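Local coordinates for SnoaL-like domain-containing protein (Kribbella flavida, PDB 4LMI), which is of unknown function but belongs to the SnoaL-like group of the NTF2 clan and may be a ketosteroid isomerase, at residues Met4-Gln9 / Asp75-Ala80; Leu13-Phe18 / Leu67-Leu72; Glu8-Leu13 / Leu98-Gly103; Asp36-Leu41 / Val105-Asp110. One frame throughout, in Å; residues are numbered along the deposited sequence. Where two conformers were deposited one is given.

Contact 1 (Met4-Gln9 / Asp75-Ala80)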
loop_
_atom_site.group_PDB
_atom_site.type_symbol
_atom_site.label_atom_id
_atom_site.label_comp_id
_atom_site.label_asym_id
_atom_site.label_seq_id
_atom_site.Cartn_x
_atom_site.Cartn_y
_atom_site.Cartn_z
HETATM N N MSE B 4 -9.565 -13.467 21.452
HETATM C CA MSE B 4 -9.330 -12.621 20.296
HETATM C C MSE B 4 -8.217 -13.209 19.438
HETATM O O MSE B 4 -7.135 -13.537 19.937
HETATM C CB MSE B 4 -8.958 -11.210 20.734
HETATM C CG MSE B 4 -9.091 -10.171 19.634
HETATM SE SE MSE B 4 -8.995 -8.357 20.331
HETATM C CE MSE B 4 -10.403 -8.464 21.677
ATOM N N THR B 5 -8.491 -13.338 18.146
ATOM C CA THR B 5 -7.484 -13.775 17.194
ATOM C C THR B 5 -6.389 -12.713 17.078
ATOM O O THR B 5 -6.615 -11.524 17.390
ATOM C CB THR B 5 -8.101 -14.003 15.800
ATOM O OG1 THR B 5 -8.606 -12.762 15.294
ATOM C CG2 THR B 5 -9.241 -15.031 15.859
ATOM N N ASP B 6 -5.211 -13.168 16.652
ATOM C CA ASP B 6 -4.089 -12.318 16.271
ATOM C C ASP B 6 -4.573 -11.193 15.354
ATOM O O ASP B 6 -4.275 -10.016 15.572
ATOM C CB ASP B 6 -3.050 -13.176 15.541
ATOM C CG ASP B 6 -1.687 -12.526 15.480
ATOM O OD1 ASP B 6 -1.447 -11.589 16.262
ATOM O OD2 ASP B 6 -0.850 -12.966 14.659
ATOM N N THR B 7 -5.345 -11.581 14.343
ATOM C CA THR B 7 -5.885 -10.673 13.321
ATOM C C THR B 7 -6.709 -9.544 13.939
ATOM O O THR B 7 -6.491 -8.370 13.620
ATOM C CB THR B 7 -6.712 -11.437 12.266
ATOM O OG1 THR B 7 -5.867 -12.403 11.627
ATOM C CG2 THR B 7 -7.296 -10.478 11.200
ATOM N N GLU B 8 -7.627 -9.880 14.841
ATOM C CA GLU B 8 -8.462 -8.835 15.432
ATOM C C GLU B 8 -7.678 -7.920 16.381
ATOM O O GLU B 8 -7.945 -6.714 16.455
ATOM C CB GLU B 8 -9.746 -9.407 16.052
ATOM C CG GLU B 8 -10.685 -10.051 15.023
ATOM C CD GLU B 8 -10.901 -9.204 13.767
ATOM O OE1 GLU B 8 -11.264 -8.015 13.891
ATOM O OE2 GLU B 8 -10.712 -9.734 12.645
ATOM N N GLN B 9 -6.680 -8.486 17.065
ATOM C CA GLN B 9 -5.767 -7.695 17.894
ATOM C C GLN B 9 -5.010 -6.674 17.043
ATOM O O GLN B 9 -4.931 -5.490 17.389
ATOM C CB GLN B 9 -4.794 -8.611 18.640
ATOM C CG GLN B 9 -3.798 -7.879 19.527
ATOM C CD GLN B 9 -3.183 -8.768 20.591
ATOM O OE1 GLN B 9 -3.418 -9.979 20.623
ATOM N NE2 GLN B 9 -2.396 -8.166 21.476
ATOM N N ASP B 75 -4.296 -8.991 8.951
ATOM C CA ASP B 75 -4.057 -10.381 8.565
ATOM C C ASP B 75 -2.953 -10.897 9.479
ATOM O O ASP B 75 -1.776 -10.600 9.262
ATOM C CB ASP B 75 -3.634 -10.430 7.088
ATOM C CG ASP B 75 -3.303 -11.840 6.585
ATOM O OD1 ASP B 75 -3.489 -12.847 7.309
ATOM O OD2 ASP B 75 -2.847 -11.933 5.424
ATOM N N GLY B 76 -3.330 -11.649 10.511
ATOM C CA GLY B 76 -2.352 -12.115 11.503
ATOM C C GLY B 76 -1.668 -10.931 12.178
ATOM O O GLY B 76 -2.348 -10.032 12.677
ATOM N N PRO B 77 -0.322 -10.898 12.167
ATOM C CA PRO B 77 0.406 -9.799 12.807
ATOM C C PRO B 77 0.537 -8.564 11.905
ATOM O O PRO B 77 1.156 -7.575 12.305
ATOM C CB PRO B 77 1.790 -10.412 13.055
ATOM C CG PRO B 77 1.974 -11.346 11.898
ATOM C CD PRO B 77 0.599 -11.884 11.566
ATOM N N SER B 78 -0.048 -8.620 10.708
ATOM C CA SER B 78 0.204 -7.613 9.680
ATOM C C SER B 78 -1.014 -6.750 9.405
ATOM O O SER B 78 -2.143 -7.248 9.386
ATOM C CB SER B 78 0.644 -8.287 8.372
ATOM O OG SER B 78 1.728 -9.174 8.595
ATOM N N ALA B 79 -0.777 -5.458 9.181
ATOM C CA ALA B 79 -1.826 -4.539 8.738
ATOM C C ALA B 79 -1.359 -3.754 7.518
ATOM O O ALA B 79 -0.166 -3.485 7.362
ATOM C CB ALA B 79 -2.220 -3.582 9.861
ATOM N N ALA B 80 -2.299 -3.418 6.640
ATOM C CA ALA B 80 -2.041 -2.464 5.560
ATOM C C ALA B 80 -3.126 -1.409 5.641
ATOM O O ALA B 80 -4.318 -1.732 5.682
ATOM C CB ALA B 80 -2.060 -3.148 4.207
#

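Contact 2 (Leu13-Phe18 / Leu67-Leu72)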
loop_
_atom_site.group_PDB
_atom_site.type_symbol
_atom_site.label_atom_id
_atom_site.label_comp_id
_atom_site.label_asym_id
_atom_site.label_seq_id
_atom_site.Cartn_x
_atom_site.Cartn_y
_atom_site.Cartn_z
ATOM N N LEU B 13 -5.162 -2.568 17.033
ATOM C CA LEU B 13 -3.919 -1.842 17.252
ATOM C C LEU B 13 -3.615 -0.861 16.110
ATOM O O LEU B 13 -3.208 0.274 16.369
ATOM C CB LEU B 13 -2.749 -2.804 17.497
ATOM C CG LEU B 13 -1.401 -2.165 17.866
ATOM C CD1 LEU B 13 -1.477 -1.415 19.189
ATOM C CD2 LEU B 13 -0.307 -3.218 17.921
ATOM N N ALA B 14 -3.823 -1.294 14.866
ATOM C CA ALA B 14 -3.638 -0.422 13.690
ATOM C C ALA B 14 -4.560 0.791 13.749
ATOM O O ALA B 14 -4.150 1.908 13.417
ATOM C CB ALA B 14 -3.870 -1.192 12.399
ATOM N N ARG B 15 -5.808 0.569 14.163
ATOM C CA ARG B 15 -6.758 1.672 14.318
ATOM C C ARG B 15 -6.249 2.682 15.353
ATOM O O ARG B 15 -6.262 3.894 15.101
ATOM C CB ARG B 15 -8.166 1.151 14.669
ATOM C CG ARG B 15 -9.220 2.242 14.831
ATOM C CD ARG B 15 -9.485 2.994 13.529
ATOM N NE ARG B 15 -10.122 2.140 12.525
ATOM C CZ ARG B 15 -10.456 2.526 11.297
ATOM N NH1 ARG B 15 -10.215 3.771 10.895
ATOM N NH2 ARG B 15 -11.030 1.661 10.468
ATOM N N LYS B 16 -5.794 2.177 16.501
ATOM C CA LYS B 16 -5.264 3.017 17.578
ATOM C C LYS B 16 -4.008 3.783 17.164
ATOM O O LYS B 16 -3.820 4.938 17.557
ATOM C CB LYS B 16 -4.983 2.183 18.829
ATOM C CG LYS B 16 -6.231 1.784 19.595
ATOM C CD LYS B 16 -5.897 1.285 20.992
ATOM C CE LYS B 16 -7.123 0.711 21.685
ATOM N NZ LYS B 16 -7.618 -0.527 21.020
ATOM N N TYR B 17 -3.153 3.131 16.380
ATOM C CA TYR B 17 -1.921 3.753 15.876
ATOM C C TYR B 17 -2.261 5.015 15.081
ATOM O O TYR B 17 -1.702 6.091 15.328
ATOM C CB TYR B 17 -1.129 2.749 15.030
ATOM C CG TYR B 17 0.065 3.319 14.296
ATOM C CD1 TYR B 17 -0.089 3.932 13.051
ATOM C CD2 TYR B 17 1.354 3.214 14.826
ATOM C CE1 TYR B 17 0.999 4.448 12.368
ATOM C CE2 TYR B 17 2.453 3.726 14.145
ATOM C CZ TYR B 17 2.265 4.339 12.916
ATOM O OH TYR B 17 3.335 4.848 12.227
ATOM N N PHE B 18 -3.208 4.891 14.156
ATOM C CA PHE B 18 -3.606 6.045 13.353
ATOM C C PHE B 18 -4.418 7.093 14.112
ATOM O O PHE B 18 -4.243 8.291 13.870
ATOM C CB PHE B 18 -4.244 5.611 12.030
ATOM C CG PHE B 18 -3.237 5.074 11.060
ATOM C CD1 PHE B 18 -2.488 5.941 10.262
ATOM C CD2 PHE B 18 -2.978 3.713 10.990
ATOM C CE1 PHE B 18 -1.530 5.452 9.393
ATOM C CE2 PHE B 18 -2.013 3.221 10.122
ATOM C CZ PHE B 18 -1.291 4.090 9.326
ATOM N N LEU B 67 -4.769 13.305 8.693
ATOM C CA LEU B 67 -5.005 12.047 7.991
ATOM C C LEU B 67 -6.385 11.471 8.277
ATOM O O LEU B 67 -6.965 11.703 9.339
ATOM C CB LEU B 67 -3.892 11.020 8.272
ATOM C CG LEU B 67 -3.573 10.563 9.693
ATOM C CD1 LEU B 67 -4.444 9.382 10.094
ATOM C CD2 LEU B 67 -2.102 10.181 9.785
ATOM N N THR B 68 -6.906 10.748 7.293
ATOM C CA THR B 68 -8.160 10.021 7.410
ATOM C C THR B 68 -7.925 8.637 6.827
ATOM O O THR B 68 -7.515 8.509 5.671
ATOM C CB THR B 68 -9.293 10.720 6.633
ATOM O OG1 THR B 68 -9.416 12.070 7.087
ATOM C CG2 THR B 68 -10.622 10.001 6.839
ATOM N N VAL B 69 -8.167 7.608 7.634
ATOM C CA VAL B 69 -8.017 6.228 7.182
ATOM C C VAL B 69 -9.090 5.909 6.131
ATOM O O VAL B 69 -10.274 6.186 6.342
ATOM C CB VAL B 69 -8.099 5.237 8.363
ATOM C CG1 VAL B 69 -8.160 3.800 7.860
ATOM C CG2 VAL B 69 -6.913 5.429 9.309
ATOM N N THR B 70 -8.664 5.347 5.001
ATOM C CA THR B 70 -9.585 5.003 3.905
ATOM C C THR B 70 -9.757 3.495 3.732
ATOM O O THR B 70 -10.821 3.026 3.312
ATOM C CB THR B 70 -9.148 5.633 2.568
ATOM O OG1 THR B 70 -7.753 5.373 2.343
ATOM C CG2 THR B 70 -9.380 7.133 2.598
ATOM N N ARG B 71 -8.702 2.745 4.044
ATOM C CA ARG B 71 -8.767 1.285 4.071
ATOM C C ARG B 71 -7.950 0.806 5.244
ATOM O O ARG B 71 -6.924 1.408 5.580
ATOM C CB ARG B 71 -8.181 0.660 2.803
ATOM C CG ARG B 71 -8.804 1.093 1.488
ATOM C CD ARG B 71 -8.063 0.430 0.339
ATOM N NE ARG B 71 -8.477 0.924 -0.970
ATOM C CZ ARG B 71 -8.083 2.072 -1.517
ATOM N NH1 ARG B 71 -7.259 2.882 -0.867
ATOM N NH2 ARG B 71 -8.525 2.413 -2.728
ATOM N N LEU B 72 -8.398 -0.279 5.863
ATOM C CA LEU B 72 -7.631 -0.907 6.930
ATOM C C LEU B 72 -7.785 -2.422 6.853
ATOM O O LEU B 72 -8.850 -2.966 7.151
ATOM C CB LEU B 72 -8.051 -0.367 8.306
ATOM C CG LEU B 72 -7.089 -0.575 9.489
ATOM C CD1 LEU B 72 -7.409 0.387 10.623
ATOM C CD2 LEU B 72 -7.089 -2.012 10.004
#

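Contact 3 (Glu8-Leu13 / Leu98-Gly103)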
loop_
_atom_site.group_PDB
_atom_site.type_symbol
_atom_site.label_atom_id
_atom_site.label_comp_id
_atom_site.label_asym_id
_atom_site.label_seq_id
_atom_site.Cartn_x
_atom_site.Cartn_y
_atom_site.Cartn_z
ATOM N N GLU B 8 -7.627 -9.880 14.841
ATOM C CA GLU B 8 -8.462 -8.835 15.432
ATOM C C GLU B 8 -7.678 -7.920 16.381
ATOM O O GLU B 8 -7.945 -6.714 16.455
ATOM C CB GLU B 8 -9.746 -9.407 16.052
ATOM C CG GLU B 8 -10.685 -10.051 15.023
ATOM C CD GLU B 8 -10.901 -9.204 13.767
ATOM O OE1 GLU B 8 -11.264 -8.015 13.891
ATOM O OE2 GLU B 8 -10.712 -9.734 12.645
ATOM N N GLN B 9 -6.680 -8.486 17.065
ATOM C CA GLN B 9 -5.767 -7.695 17.894
ATOM C C GLN B 9 -5.010 -6.674 17.043
ATOM O O GLN B 9 -4.931 -5.490 17.389
ATOM C CB GLN B 9 -4.794 -8.611 18.640
ATOM C CG GLN B 9 -3.798 -7.879 19.527
ATOM C CD GLN B 9 -3.183 -8.768 20.591
ATOM O OE1 GLN B 9 -3.418 -9.979 20.623
ATOM N NE2 GLN B 9 -2.396 -8.166 21.476
ATOM N N THR B 10 -4.475 -7.137 15.919
ATOM C CA THR B 10 -3.784 -6.269 14.966
ATOM C C THR B 10 -4.705 -5.181 14.419
ATOM O O THR B 10 -4.302 -4.011 14.321
ATOM C CB THR B 10 -3.202 -7.113 13.820
ATOM O OG1 THR B 10 -2.182 -7.957 14.362
ATOM C CG2 THR B 10 -2.602 -6.238 12.714
ATOM N N ARG B 11 -5.936 -5.558 14.070
ATOM C CA ARG B 11 -6.906 -4.577 13.574
ATOM C C ARG B 11 -7.114 -3.433 14.574
ATOM O O ARG B 11 -7.035 -2.258 14.206
ATOM C CB ARG B 11 -8.249 -5.233 13.234
ATOM C CG ARG B 11 -9.160 -4.341 12.393
ATOM C CD ARG B 11 -10.551 -4.933 12.181
ATOM N NE ARG B 11 -10.497 -6.330 11.745
ATOM C CZ ARG B 11 -10.238 -6.726 10.501
ATOM N NH1 ARG B 11 -10.025 -5.830 9.544
ATOM N NH2 ARG B 11 -10.195 -8.025 10.211
ATOM N N ALA B 12 -7.369 -3.787 15.833
ATOM C CA ALA B 12 -7.583 -2.802 16.894
ATOM C C ALA B 12 -6.339 -1.941 17.093
ATOM O O ALA B 12 -6.445 -0.719 17.273
ATOM C CB ALA B 12 -7.977 -3.494 18.199
ATOM N N LEU B 13 -5.162 -2.568 17.033
ATOM C CA LEU B 13 -3.919 -1.842 17.252
ATOM C C LEU B 13 -3.615 -0.861 16.110
ATOM O O LEU B 13 -3.208 0.274 16.369
ATOM C CB LEU B 13 -2.749 -2.804 17.497
ATOM C CG LEU B 13 -1.401 -2.165 17.866
ATOM C CD1 LEU B 13 -1.477 -1.415 19.189
ATOM C CD2 LEU B 13 -0.307 -3.218 17.921
ATOM N N LEU B 98 2.085 -2.282 8.663
ATOM C CA LEU B 98 2.459 -2.461 10.056
ATOM C C LEU B 98 2.697 -3.929 10.364
ATOM O O LEU B 98 2.049 -4.807 9.790
ATOM C CB LEU B 98 1.360 -1.933 10.985
ATOM C CG LEU B 98 0.873 -0.488 10.825
ATOM C CD1 LEU B 98 -0.287 -0.239 11.781
ATOM C CD2 LEU B 98 1.993 0.502 11.082
ATOM N N GLU B 99 3.642 -4.192 11.261
ATOM C CA GLU B 99 3.823 -5.531 11.806
ATOM C C GLU B 99 3.750 -5.415 13.319
ATOM O O GLU B 99 4.331 -4.497 13.909
ATOM C CB GLU B 99 5.157 -6.143 11.365
ATOM C CG GLU B 99 5.362 -6.183 9.854
ATOM C CD GLU B 99 4.372 -7.085 9.140
ATOM O OE1 GLU B 99 3.741 -7.938 9.797
ATOM O OE2 GLU B 99 4.228 -6.948 7.909
ATOM N N VAL B 100 3.016 -6.339 13.932
ATOM C CA VAL B 100 2.759 -6.335 15.370
ATOM C C VAL B 100 3.450 -7.531 16.019
ATOM O O VAL B 100 3.352 -8.653 15.523
ATOM C CB VAL B 100 1.241 -6.426 15.647
ATOM C CG1 VAL B 100 0.946 -6.463 17.147
ATOM C CG2 VAL B 100 0.506 -5.281 14.963
ATOM N N VAL B 101 4.157 -7.279 17.118
ATOM C CA VAL B 101 4.778 -8.332 17.923
ATOM C C VAL B 101 4.409 -8.081 19.380
ATOM O O VAL B 101 4.591 -6.969 19.875
ATOM C CB VAL B 101 6.319 -8.344 17.778
ATOM C CG1 VAL B 101 6.940 -9.401 18.685
ATOM C CG2 VAL B 101 6.737 -8.585 16.334
ATOM N N ASP B 102 3.878 -9.106 20.056
ATOM C CA ASP B 102 3.493 -9.019 21.474
ATOM C C ASP B 102 2.582 -7.817 21.776
ATOM O O ASP B 102 2.757 -7.135 22.790
ATOM C CB ASP B 102 4.736 -8.978 22.385
ATOM C CG ASP B 102 5.627 -10.210 22.241
ATOM O OD1 ASP B 102 5.114 -11.313 21.946
ATOM O OD2 ASP B 102 6.854 -10.072 22.439
ATOM N N GLY B 103 1.627 -7.556 20.886
ATOM C CA GLY B 103 0.651 -6.479 21.073
ATOM C C GLY B 103 1.180 -5.063 20.896
ATOM O O GLY B 103 0.522 -4.093 21.290
#

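Contact 4 (Asp36-Leu41 / Val105-Asp110)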
loop_
_atom_site.group_PDB
_atom_site.type_symbol
_atom_site.label_atom_id
_atom_site.label_comp_id
_atom_site.label_asym_id
_atom_site.label_seq_id
_atom_site.Cartn_x
_atom_site.Cartn_y
_atom_site.Cartn_z
ATOM N N ASP B 36 11.889 -1.306 20.319
ATOM C CA ASP B 36 12.782 -1.416 19.162
ATOM C C ASP B 36 12.055 -1.299 17.822
ATOM O O ASP B 36 12.477 -1.900 16.828
ATOM C CB ASP B 36 13.584 -2.723 19.227
ATOM C CG ASP B 36 12.709 -3.967 19.093
ATOM O OD1 ASP B 36 11.461 -3.852 19.078
ATOM O OD2 ASP B 36 13.281 -5.072 19.001
ATOM N N VAL B 37 10.965 -0.533 17.799
ATOM C CA VAL B 37 10.215 -0.304 16.564
ATOM C C VAL B 37 11.143 0.175 15.445
ATOM O O VAL B 37 12.072 0.962 15.676
ATOM C CB VAL B 37 9.015 0.660 16.761
ATOM C CG1 VAL B 37 9.480 2.043 17.213
ATOM C CG2 VAL B 37 8.175 0.753 15.484
ATOM N N ARG B 38 10.903 -0.342 14.248
ATOM C CA ARG B 38 11.698 0.008 13.080
ATOM C C ARG B 38 10.792 0.623 12.015
ATOM O O ARG B 38 9.815 0.002 11.588
ATOM C CB ARG B 38 12.423 -1.227 12.542
ATOM C CG ARG B 38 13.132 -0.997 11.214
ATOM C CD ARG B 38 14.065 -2.147 10.884
ATOM N NE ARG B 38 14.324 -2.215 9.454
ATOM C CZ ARG B 38 15.410 -2.752 8.904
ATOM N NH1 ARG B 38 15.536 -2.763 7.585
ATOM N NH2 ARG B 38 16.372 -3.265 9.663
ATOM N N TYR B 39 11.129 1.849 11.617
ATOM C CA TYR B 39 10.388 2.618 10.619
ATOM C C TYR B 39 11.203 2.736 9.341
ATOM O O TYR B 39 12.394 3.045 9.385
ATOM C CB TYR B 39 10.117 4.020 11.173
ATOM C CG TYR B 39 9.460 5.004 10.226
ATOM C CD1 TYR B 39 8.106 4.902 9.913
ATOM C CD2 TYR B 39 10.179 6.071 9.686
ATOM C CE1 TYR B 39 7.490 5.817 9.078
ATOM C CE2 TYR B 39 9.572 6.992 8.840
ATOM C CZ TYR B 39 8.229 6.859 8.543
ATOM O OH TYR B 39 7.615 7.763 7.714
ATOM N N GLU B 40 10.561 2.490 8.205
ATOM C CA GLU B 40 11.199 2.684 6.909
ATOM C C GLU B 40 10.343 3.568 6.027
ATOM O O GLU B 40 9.108 3.470 6.046
ATOM C CB GLU B 40 11.382 1.353 6.188
ATOM C CG GLU B 40 12.387 0.385 6.788
ATOM C CD GLU B 40 12.459 -0.885 5.960
ATOM O OE1 GLU B 40 11.455 -1.209 5.299
ATOM O OE2 GLU B 40 13.501 -1.558 5.954
ATOM N N LEU B 41 11.018 4.427 5.264
ATOM C CA LEU B 41 10.440 5.136 4.135
ATOM C C LEU B 41 11.199 4.670 2.898
ATOM O O LEU B 41 12.220 5.271 2.547
ATOM C CB LEU B 41 10.629 6.645 4.303
ATOM C CG LEU B 41 9.630 7.468 5.107
ATOM C CD1 LEU B 41 10.250 8.805 5.503
ATOM C CD2 LEU B 41 8.351 7.682 4.305
ATOM N N VAL B 105 3.414 -2.341 18.051
ATOM C CA VAL B 105 3.846 -2.085 16.678
ATOM C C VAL B 105 5.368 -2.244 16.607
ATOM O O VAL B 105 6.118 -1.480 17.229
ATOM C CB VAL B 105 3.394 -0.683 16.209
ATOM C CG1 VAL B 105 4.006 -0.313 14.861
ATOM C CG2 VAL B 105 1.875 -0.615 16.137
ATOM N N SER B 106 5.799 -3.238 15.836
ATOM C CA SER B 106 7.204 -3.607 15.723
ATOM C C SER B 106 7.870 -3.030 14.468
ATOM O O SER B 106 9.054 -2.696 14.484
ATOM C CB SER B 106 7.322 -5.131 15.737
ATOM O OG SER B 106 8.649 -5.555 15.527
ATOM N N ARG B 107 7.108 -2.926 13.381
ATOM C CA ARG B 107 7.614 -2.382 12.122
ATOM C C ARG B 107 6.579 -1.463 11.509
ATOM O O ARG B 107 5.375 -1.743 11.575
ATOM C CB ARG B 107 7.966 -3.499 11.135
ATOM C CG ARG B 107 9.067 -4.428 11.625
ATOM C CD ARG B 107 9.434 -5.494 10.612
ATOM N NE ARG B 107 10.380 -6.436 11.205
ATOM C CZ ARG B 107 11.705 -6.348 11.097
ATOM N NH1 ARG B 107 12.262 -5.367 10.398
ATOM N NH2 ARG B 107 12.474 -7.253 11.684
ATOM N N VAL B 108 7.052 -0.363 10.933
ATOM C CA VAL B 108 6.202 0.563 10.182
ATOM C C VAL B 108 6.919 0.807 8.866
ATOM O O VAL B 108 8.079 1.196 8.867
ATOM C CB VAL B 108 6.019 1.914 10.926
ATOM C CG1 VAL B 108 5.209 2.908 10.097
ATOM C CG2 VAL B 108 5.367 1.716 12.289
ATOM N N THR B 109 6.246 0.555 7.748
ATOM C CA THR B 109 6.810 0.875 6.439
ATOM C C THR B 109 5.823 1.778 5.717
ATOM O O THR B 109 4.704 1.357 5.411
ATOM C CB THR B 109 7.135 -0.401 5.629
ATOM O OG1 THR B 109 8.051 -1.205 6.379
ATOM C CG2 THR B 109 7.782 -0.062 4.292
ATOM N N ASP B 110 6.256 3.019 5.480
ATOM C CA ASP B 110 5.432 4.092 4.918
ATOM C C ASP B 110 5.703 4.242 3.433
ATOM O O ASP B 110 6.866 4.298 3.020
ATOM C CB ASP B 110 5.815 5.434 5.560
ATOM C CG ASP B 110 4.983 5.794 6.791
ATOM O OD1 ASP B 110 4.386 4.912 7.443
ATOM O OD2 ASP B 110 4.960 7.003 7.124
HETATM O O HOH W 1 11.439 -3.976 15.245
HETATM O O HOH W 2 9.465 -5.607 18.212
HETATM O O HOH W 3 9.903 -1.204 8.891
#

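Contact 1 (Met4-Gln9 / Asp75-Ala80)
Thr7, in the first turn of helix 6-22, reaches the tip of a beta hairpin through a single side chain. Its CB approaches Gly76 N to 3.8 Å, and from there the two branches part. With chi1 at -60°, OG1 stands anti to the carbonyl carbon and faces the hairpin backbone, where Gly76 N donates to it over 2.9 Å in a moderately bent bond (N-H...O 154°). CG2, anti to the backbone N, turns instead to the strand end and comes within 4.0 Å of Asp75 N. The hairpin is closed by a type II' turn from Asp75 to Ser78, with both backbone bonds between these two residues made. Gly76 occupies the turn position with positive phi, where a side chain would collide with the Pro77 ring. Beside this bond the Asp6 carboxylate makes van der Waals contact with the hairpin: its OD2 lies 3.3 Å from Pro77 N, which has no hydrogen to offer, and 3.6 Å from Pro77 CD. The helix start is itself fixed by Thr5, the N-cap, whose OG1 accepts from Glu8 N at 3.1 Å. An alanine at Thr7 removes OG1 and CG2, and with them the acceptor of Gly76 N, so the turn would probably be held less firmly against the helix. The contact is at the protein surface. Beyond it, Pro77 pairs through its backbone with Val100 of strand 90-101, while Ala79, on strand 78-87, packs on Leu98 of that strand and on Thr10 and Ala14 of helix 6-22.

Contact 2 (Leu13-Phe18 / Leu67-Leu72)
Two kinds of contact join helix 6-22 to strand 65-75: apolar side chains, and a guanidinium laid on aliphatic carbon. Phe18, its CG anti to the carbonyl carbon (chi1 -73°), lies crosswise to both of its partners. Its CB rests 3.8 Å from Val69 CG2, while CD1 of the ring takes Leu67 CD1 at the edge, 4.0 Å away and near the ring plane. Leu67 reaches that position from a crowded rotamer, with CG between the backbone N and the carbonyl carbon, and its CD1 also comes up to Phe18 O at 3.9 Å. One turn earlier, Ala14 CB meets Leu72 CD2 at 4.1 Å. The layout is that of the NTF2-like fold, in which a strongly curved sheet wraps around the long N-terminal helix; here segments 13-18 and 67-72 run nearly antiparallel, at 154°, with their axes 10.1 Å apart. A classic beta bulge, in which Thr70 and Arg71 both face Ser82, shifts the strand's alternation, so that Val69 and Leu72, three residues apart, both turn to the helix. The second kind of contact belongs to Arg15, which bends at chi2 and chi3 and brings its guanidinium over the strand, one face lying on Leu72 CD1, which is 3.7 Å from NE. Further out, NH1 comes to 3.6 Å from Val69 CB. Phe18 continues inward onto Val81, Val83 and Val96 of the sheet, whereas Arg71, on the other face of the strand, forms a salt bridge with Asp134 and a cation-pi contact with Phe97 of the second subunit.

Contact 3 (Glu8-Leu13 / Leu98-Gly103)
Two anti torsions aim the key methyls at each other: Leu13 has CG anti to its backbone N (chi1 -175°), and Val100 has CG1 anti to its own (178°). The leucine thereby extends from the helix and, crossing the valine obliquely, sets CD2 3.6 Å from Val100 CG1 and 3.7 Å from Val100 CG2, straddled by the two branches. The same CD2 touches Gly103 O at 3.6 Å. Thr10 slides past Val100 in the opposite sense, its OG1 3.8 Å from Val100 CG2. That hydroxyl is not left among carbons: its main hydrogen-bond partner is Gly76 O, with Asp6 O sharing the single hydrogen. Val100 thus packs against Thr10 and Leu13, two helix residues one turn apart, a helix-on-sheet contact of the NTF2-like cone, near the end of strand 90-101 where the chain turns back into strand 104-111. Asp102 and Gly103 form that tight hairpin turn, both with positive phi. Gln9, extended beyond CG, brings NE2 of its amide to 3.5 Å from Gly103 CA; a CB on Gly103 would crowd that nitrogen. On a different side of the helix Arg11 grips Glu8 side-on with two nitrogens. NE meets OE1 at 2.8 Å and NH2 meets OE2 at 3.0 Å, both acceptors using their syn lone pairs and both lying in the guanidinium plane, so the two flat groups are held edge to edge. Arg11 NH1 is turned to Asp75 of the second subunit, a salt bridge that takes the helix into the dimer interface.

Contact 4 (Asp36-Leu41 / Val105-Asp110)
Strands 37-41 and 104-111 pair in parallel within the mixed, curved sheet of this NTF2-like fold. The tightest part is the backbone, where bonds from Arg38 N to Ser106 O, Val108 N to Arg38 O, Glu40 N to Val108 O and Asp110 N to Glu40 O alternate between the strands, the last nearly along the C=O axis. Close packing continues on the face of Tyr39 and Val108, where the ring meets Val108 CG1 at its edge, CD1 standing 3.5 Å away. Beyond it the hydroxyl donates to Asp110 OD2 over 2.8 Å, arriving 58° out of the carboxylate plane. Trp112 NE1 bonds to that same oxygen; two partners would probably favour the charged form. A bound HEPES molecule, probably from the crystallisation liquor, lies about 4 Å from the Tyr39 side chain and may mark a pocket. An alanine at Tyr39 loses ring and hydroxyl, and would probably leave Asp110 less firmly held and weaken the packing at Val108 CG1. Looser are Arg38 and Arg107, with like charges near, Arg38 NE and Arg107 NH1 3.9 Å apart. Arg38 NH1 turns to Glu40 OE2 in a nearly straight salt bridge of 2.9 Å; OE2 also accepts from Glu132 N of the second subunit, against which Glu40 and Thr109 are buried. At the exposed start, a water donates to both Asp36 O and Ser106 O. Another donates to Arg38 O at 3.0 Å and lies 3.1 Å from Thr109 OG1.

In the fold
Contacts 1, 3 and 2 take helix 6-22 in chain order, at 4-9, 8-13 and 13-18, while contact 4 joins two strands; all four reach the same mixed sheet. Contacts 1 and 3 adjoin, their centres about 5 Å apart, whereas contact 2 lies about 12 Å from contact 3 and contact 4 about 13 Å from it. Contact 2 is nested in the loops closed by contacts 1 and 3; contact 4 crosses all three. The helix therefore bridges strands 65-75, 78-87 and 90-101, and Tyr17 and Leu13 carry it on to strand 104-111. All four contacts reach the second subunit, contact 3 through Arg11 alone, so the same sheet and helix also build the interface between the subunits.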